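Putative endoribonuclease (Klebsiella pneumoniae, PDB 3LYB) is a putative endoribonuclease of the L-PSP (YjgF-like) family, whose actual activity is unconfirmed. Local coordinates at residues L70-Y75 against T138-V143; K96-F101 against E142-V147. All blocks are in the same frame, centred on the assembly; numbering follows the deposited sequence.

Contact 1. Residues L70-Y75 against T138-V143; sequences LAQSWY and TVLIEV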
loop_
_atom_site.group_PDB
_atom_site.type_symbol
_atom_site.label_atom_id
_atom_site.label_comp_id
_atom_site.label_asym_id
_atom_site.label_seq_id
_atom_site.Cartn_x
_atom_site.Cartn_y
_atom_site.Cartn_z
ATOM N N LEU B 70 13.517 18.256 17.011
ATOM C CA LEU B 70 14.498 19.030 17.776
ATOM C C LEU B 70 14.152 18.935 19.250
ATOM O O LEU B 70 14.975 18.541 20.071
ATOM C CB LEU B 70 14.539 20.490 17.300
ATOM C CG LEU B 70 15.150 20.759 15.908
ATOM C CD1 LEU B 70 14.928 22.213 15.463
ATOM C CD2 LEU B 70 16.633 20.381 15.836
ATOM N N ALA B 71 12.899 19.226 19.563
ATOM C CA ALA B 71 12.426 19.164 20.932
ATOM C C ALA B 71 12.592 17.788 21.545
ATOM O O ALA B 71 13.062 17.674 22.663
ATOM C CB ALA B 71 10.979 19.606 21.010
ATOM N N GLN B 72 12.211 16.738 20.822
ATOM C CA GLN B 72 12.330 15.375 21.349
ATOM C C GLN B 72 13.799 14.973 21.528
ATOM O O GLN B 72 14.168 14.340 22.528
ATOM C CB GLN B 72 11.603 14.371 20.450
ATOM C CG GLN B 72 10.049 14.432 20.499
ATOM C CD GLN B 72 9.391 13.311 19.699
ATOM O OE1 GLN B 72 10.063 12.405 19.224
ATOM N NE2 GLN B 72 8.094 13.378 19.541
ATOM N N SER B 73 14.647 15.359 20.584
ATOM C CA SER B 73 16.043 15.008 20.700
ATOM C C SER B 73 16.615 15.672 21.936
ATOM O O SER B 73 17.323 15.039 22.745
ATOM C CB SER B 73 16.823 15.436 19.463
ATOM O OG SER B 73 16.309 14.807 18.299
ATOM N N TRP B 74 16.284 16.953 22.092
ATOM C CA TRP B 74 16.887 17.714 23.147
ATOM C C TRP B 74 16.435 17.073 24.456
ATOM O O TRP B 74 17.254 16.715 25.311
ATOM C CB TRP B 74 16.517 19.198 23.067
ATOM C CG TRP B 74 16.966 19.906 24.304
ATOM C CD1 TRP B 74 18.220 20.400 24.561
ATOM C CD2 TRP B 74 16.196 20.116 25.496
ATOM N NE1 TRP B 74 18.265 20.932 25.832
ATOM C CE2 TRP B 74 17.036 20.775 26.426
ATOM C CE3 TRP B 74 14.873 19.829 25.860
ATOM C CZ2 TRP B 74 16.594 21.155 27.705
ATOM C CZ3 TRP B 74 14.422 20.208 27.128
ATOM C CH2 TRP B 74 15.286 20.871 28.033
ATOM N N TYR B 75 15.129 16.884 24.576
ATOM C CA TYR B 75 14.539 16.311 25.768
ATOM C C TYR B 75 15.175 14.983 26.160
ATOM O O TYR B 75 15.346 14.683 27.327
ATOM C CB TYR B 75 13.034 16.156 25.555
ATOM C CG TYR B 75 12.271 16.153 26.834
ATOM C CD1 TYR B 75 11.718 17.335 27.339
ATOM C CD2 TYR B 75 12.119 14.971 27.574
ATOM C CE1 TYR B 75 11.018 17.340 28.557
ATOM C CE2 TYR B 75 11.416 14.960 28.784
ATOM C CZ TYR B 75 10.880 16.146 29.275
ATOM O OH TYR B 75 10.190 16.126 30.481
ATOM N N THR B 138 4.028 8.697 17.734
ATOM C CA THR B 138 4.520 10.090 17.784
ATOM C C THR B 138 5.956 10.251 18.364
ATOM O O THR B 138 6.538 11.365 18.319
ATOM C CB THR B 138 3.554 11.060 18.571
ATOM O OG1 THR B 138 3.532 10.691 19.946
ATOM C CG2 THR B 138 2.120 11.018 18.008
ATOM N N VAL B 139 6.521 9.175 18.907
ATOM C CA VAL B 139 7.885 9.234 19.388
ATOM C C VAL B 139 8.852 9.010 18.216
ATOM O O VAL B 139 8.860 7.955 17.604
ATOM C CB VAL B 139 8.090 8.238 20.565
ATOM C CG1 VAL B 139 9.548 7.890 20.791
ATOM C CG2 VAL B 139 7.445 8.787 21.830
ATOM N N LEU B 140 9.666 10.011 17.917
ATOM C CA LEU B 140 10.492 10.040 16.710
ATOM C C LEU B 140 11.946 9.599 16.894
ATOM O O LEU B 140 12.645 9.305 15.912
ATOM C CB LEU B 140 10.492 11.449 16.123
ATOM C CG LEU B 140 9.143 12.104 15.820
ATOM C CD1 LEU B 140 9.350 13.600 15.477
ATOM C CD2 LEU B 140 8.519 11.390 14.672
ATOM N N ILE B 141 12.389 9.539 18.144
ATOM C CA ILE B 141 13.786 9.284 18.468
ATOM C C ILE B 141 13.848 8.624 19.834
ATOM O O ILE B 141 13.125 8.997 20.735
ATOM C CB ILE B 141 14.617 10.605 18.451
ATOM C CG1 ILE B 141 16.054 10.375 18.906
ATOM C CG2 ILE B 141 13.973 11.701 19.332
ATOM C CD1 ILE B 141 16.967 9.860 17.848
ATOM N N GLU B 142 14.673 7.610 19.983
ATOM C CA GLU B 142 14.895 7.030 21.295
ATOM C C GLU B 142 16.368 6.676 21.382
ATOM O O GLU B 142 16.888 6.006 20.475
ATOM C CB GLU B 142 14.045 5.782 21.509
ATOM C CG GLU B 142 14.671 4.856 22.541
ATOM C CD GLU B 142 13.731 3.814 23.101
ATOM O OE1 GLU B 142 12.552 3.790 22.693
ATOM O OE2 GLU B 142 14.178 3.007 23.961
ATOM N N VAL B 143 17.037 7.138 22.445
ATOM C CA VAL B 143 18.489 6.896 22.615
ATOM C C VAL B 143 18.788 6.022 23.808
ATOM O O VAL B 143 18.188 6.181 24.855
ATOM C CB VAL B 143 19.307 8.192 22.775
ATOM C CG1 VAL B 143 20.795 7.854 22.856
ATOM C CG2 VAL B 143 19.065 9.129 21.625
#
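Gln72, on the helix 60-85, joins the loop that leads into strand 141-148 through both ends of its carboxamide. The amide nitrogen NE2 gives a hydrogen bond to Thr138 O at 2.8 Å, and the acceptor lies within 5° of the amide plane. The other end works as acceptor: the backbone N of Leu140 reaches Gln72 OE1 at 2.8 Å, with an N-H...O angle of 162°, arriving in the carbonyl plane on a lone pair. Donor and acceptor are thus used together, and the two bonds fix the orientation of the amide. NE2 makes a further hydrogen bond to Val40 O, next in sequence to the calcium ligand Asn41, and this buried amide therefore ties two loops to the helix. The extended chain beyond CG (chi2 -174°) carries CD straight out from the helix toward the loop.

In the YjgF-like fold, helices pack against one face of a beta sheet, and this contact lies where helix 60-85 covers the start of a central strand. Tyr110 of helix 107-115 touches both Ser73 and Ile141 there.

The van der Waals contacts are few and gather around Ile141 and Leu140. Ile141 presents its CG2 branch to the helix: that methyl lies 3.7 Å from Gln72 CB and 3.9 Å from the backbone Ser73 N. Ser73 OG, hydrogen-bonded to Ile69 O one helical turn back, also sits 4.0 Å from Ile141 CG2. Leu140 crosses the Gln72 side chain at about a right angle, its CB and CG lying alongside OE1.

Contact 2. Residues K96-F101 against E142-V147; sequences KLVQYF and EVEATV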
loop_
_atom_site.group_PDB
_atom_site.type_symbol
_atom_site.label_atom_id
_atom_site.label_comp_id
_atom_site.label_asym_id
_atom_site.label_seq_id
_atom_site.Cartn_x
_atom_site.Cartn_y
_atom_site.Cartn_z
ATOM N N LYS B 96 28.961 5.313 24.713
ATOM C CA LYS B 96 28.227 4.602 23.671
ATOM C C LYS B 96 26.809 5.129 23.622
ATOM O O LYS B 96 26.150 5.290 24.653
ATOM C CB LYS B 96 28.233 3.097 23.967
ATOM C CG LYS B 96 27.758 2.171 22.852
ATOM C CD LYS B 96 27.204 0.886 23.479
ATOM C CE LYS B 96 27.451 -0.358 22.646
ATOM N NZ LYS B 96 26.769 -0.262 21.346
ATOM N N LEU B 97 26.347 5.432 22.421
ATOM C CA LEU B 97 24.916 5.710 22.220
ATOM C C LEU B 97 24.337 4.795 21.154
ATOM O O LEU B 97 24.944 4.607 20.085
ATOM C CB LEU B 97 24.681 7.164 21.825
ATOM C CG LEU B 97 25.031 8.272 22.818
ATOM C CD1 LEU B 97 24.581 9.552 22.191
ATOM C CD2 LEU B 97 24.401 8.105 24.197
ATOM N N VAL B 98 23.176 4.213 21.444
ATOM C CA VAL B 98 22.385 3.559 20.393
ATOM C C VAL B 98 21.149 4.433 20.125
ATOM O O VAL B 98 20.347 4.677 21.027
ATOM C CB VAL B 98 22.044 2.058 20.687
ATOM C CG1 VAL B 98 21.304 1.457 19.521
ATOM C CG2 VAL B 98 23.302 1.253 20.931
ATOM N N GLN B 99 21.034 4.924 18.894
ATOM C CA GLN B 99 19.967 5.848 18.533
ATOM C C GLN B 99 18.996 5.281 17.499
ATOM O O GLN B 99 19.390 4.906 16.400
ATOM C CB GLN B 99 20.573 7.146 18.026
ATOM C CG GLN B 99 21.393 7.891 19.093
ATOM C CD GLN B 99 22.738 8.327 18.569
ATOM O OE1 GLN B 99 23.165 9.438 18.820
ATOM N NE2 GLN B 99 23.423 7.446 17.841
ATOM N N TYR B 100 17.718 5.261 17.865
ATOM C CA TYR B 100 16.649 4.662 17.088
ATOM C C TYR B 100 15.706 5.724 16.539
ATOM O O TYR B 100 15.145 6.509 17.292
ATOM C CB TYR B 100 15.856 3.739 18.002
ATOM C CG TYR B 100 16.635 2.578 18.592
ATOM C CD1 TYR B 100 16.912 1.451 17.825
ATOM C CD2 TYR B 100 17.065 2.598 19.923
ATOM C CE1 TYR B 100 17.605 0.381 18.342
ATOM C CE2 TYR B 100 17.764 1.518 20.470
ATOM C CZ TYR B 100 18.018 0.402 19.667
ATOM O OH TYR B 100 18.705 -0.692 20.159
ATOM N N PHE B 101 15.519 5.732 15.225
ATOM C CA PHE B 101 14.646 6.702 14.573
ATOM C C PHE B 101 13.486 6.043 13.879
ATOM O O PHE B 101 13.624 4.947 13.330
ATOM C CB PHE B 101 15.394 7.437 13.464
ATOM C CG PHE B 101 16.478 8.342 13.935
ATOM C CD1 PHE B 101 17.686 7.827 14.402
ATOM C CD2 PHE B 101 16.309 9.731 13.869
ATOM C CE1 PHE B 101 18.709 8.688 14.807
ATOM C CE2 PHE B 101 17.333 10.597 14.276
ATOM C CZ PHE B 101 18.539 10.066 14.748
ATOM N N GLU B 142 14.673 7.610 19.983
ATOM C CA GLU B 142 14.895 7.030 21.295
ATOM C C GLU B 142 16.368 6.676 21.382
ATOM O O GLU B 142 16.888 6.006 20.475
ATOM C CB GLU B 142 14.045 5.782 21.509
ATOM C CG GLU B 142 14.671 4.856 22.541
ATOM C CD GLU B 142 13.731 3.814 23.101
ATOM O OE1 GLU B 142 12.552 3.790 22.693
ATOM O OE2 GLU B 142 14.178 3.007 23.961
ATOM N N VAL B 143 17.037 7.138 22.445
ATOM C CA VAL B 143 18.489 6.896 22.615
ATOM C C VAL B 143 18.788 6.022 23.808
ATOM O O VAL B 143 18.188 6.181 24.855
ATOM C CB VAL B 143 19.307 8.192 22.775
ATOM C CG1 VAL B 143 20.795 7.854 22.856
ATOM C CG2 VAL B 143 19.065 9.129 21.625
ATOM N N GLU B 144 19.705 5.087 23.628
ATOM C CA GLU B 144 20.166 4.212 24.699
ATOM C C GLU B 144 21.621 4.546 25.000
ATOM O O GLU B 144 22.435 4.638 24.099
ATOM C CB GLU B 144 20.029 2.741 24.278
ATOM C CG GLU B 144 20.534 1.710 25.292
ATOM C CD GLU B 144 20.872 0.365 24.644
ATOM O OE1 GLU B 144 19.931 -0.322 24.194
ATOM O OE2 GLU B 144 22.071 -0.023 24.580
ATOM N N ALA B 145 21.936 4.726 26.269
ATOM C CA ALA B 145 23.247 5.202 26.658
ATOM C C ALA B 145 23.986 4.197 27.512
ATOM O O ALA B 145 23.414 3.548 28.390
ATOM C CB ALA B 145 23.134 6.546 27.393
ATOM N N THR B 146 25.272 4.072 27.248
ATOM C CA THR B 146 26.135 3.318 28.128
ATOM C C THR B 146 27.273 4.205 28.681
ATOM O O THR B 146 27.905 4.973 27.952
ATOM C CB THR B 146 26.645 2.062 27.444
ATOM O OG1 THR B 146 25.519 1.336 26.940
ATOM C CG2 THR B 146 27.380 1.187 28.434
ATOM N N VAL B 147 27.497 4.091 29.984
ATOM C CA VAL B 147 28.437 4.952 30.691
ATOM C C VAL B 147 29.646 4.173 31.254
ATOM O O VAL B 147 29.489 3.081 31.813
ATOM C CB VAL B 147 27.714 5.728 31.814
ATOM C CG1 VAL B 147 28.468 6.963 32.145
ATOM C CG2 VAL B 147 26.335 6.151 31.366
#
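Val98 and Glu144 form a pair of reciprocal backbone hydrogen bonds, Val98 N to Glu144 O at 2.8 Å and Glu144 N to Val98 O at 2.7 Å. Tyr100 and Glu142 pair likewise at one end. At the other, Thr146 N reaches Lys96 O at 3.0 Å, whereas the return bond from Lys96 N to Thr146 O is weak. Between these pairs, CA-H...O contacts from Leu97, Val143 and Ala145 fill in the antiparallel pairing.

Glu144 OE2 forms a salt bridge with Lys96 NZ of the second subunit, and Lys96 NZ one with Glu144 OE2 of the third; within the chain the two charged groups stay apart. Glu144 OE1 is also hydrogen-bonded to Thr126 OG1 of the second subunit.

Packing differs between the faces. Lys96 and Thr146 lie side by side, as do Val98 and Glu144, on the face turned to the other subunits. Glu142 O lies at the edge of the Tyr100 ring, near its plane. Opposite them, Leu97 CD2 meets Ala145 CB at 3.8 Å and Val143 CG1 at 3.9 Å. Gln99 CG, anti to the carbonyl carbon (chi1 -63°), lies alongside Val143, 3.7 Å from its CG2. Tyr110 of helix 107-115 packs on Leu97 and Val143, and its OH is hydrogen-bonded to Gln99 OE1. Helices on one face and subunits on the other are consistent with the trimeric assembly of YjgF-like proteins.

Contact 1 and contact 2 both use strand 141-148, sharing Glu142 and Val143, and both are buried, though Thr138 of contact 1 is exposed. Contact 1 fixes helix 60-85 to the loop entering that strand through one side-chain amide, while contact 2 joins the same strand to strand 94-101 by repeated backbone bonds and buries more than twice the surface (495 against 208 Å²). They meet where Ile141 CD1 lies 3.5 Å from Phe101 CZ. Contact 1 stays essentially within the subunit, on the helix-covered side of the sheet; contact 2 carries Lys96 and Glu144 on its other face, and neighbouring subunits supply their salt-bridge partners.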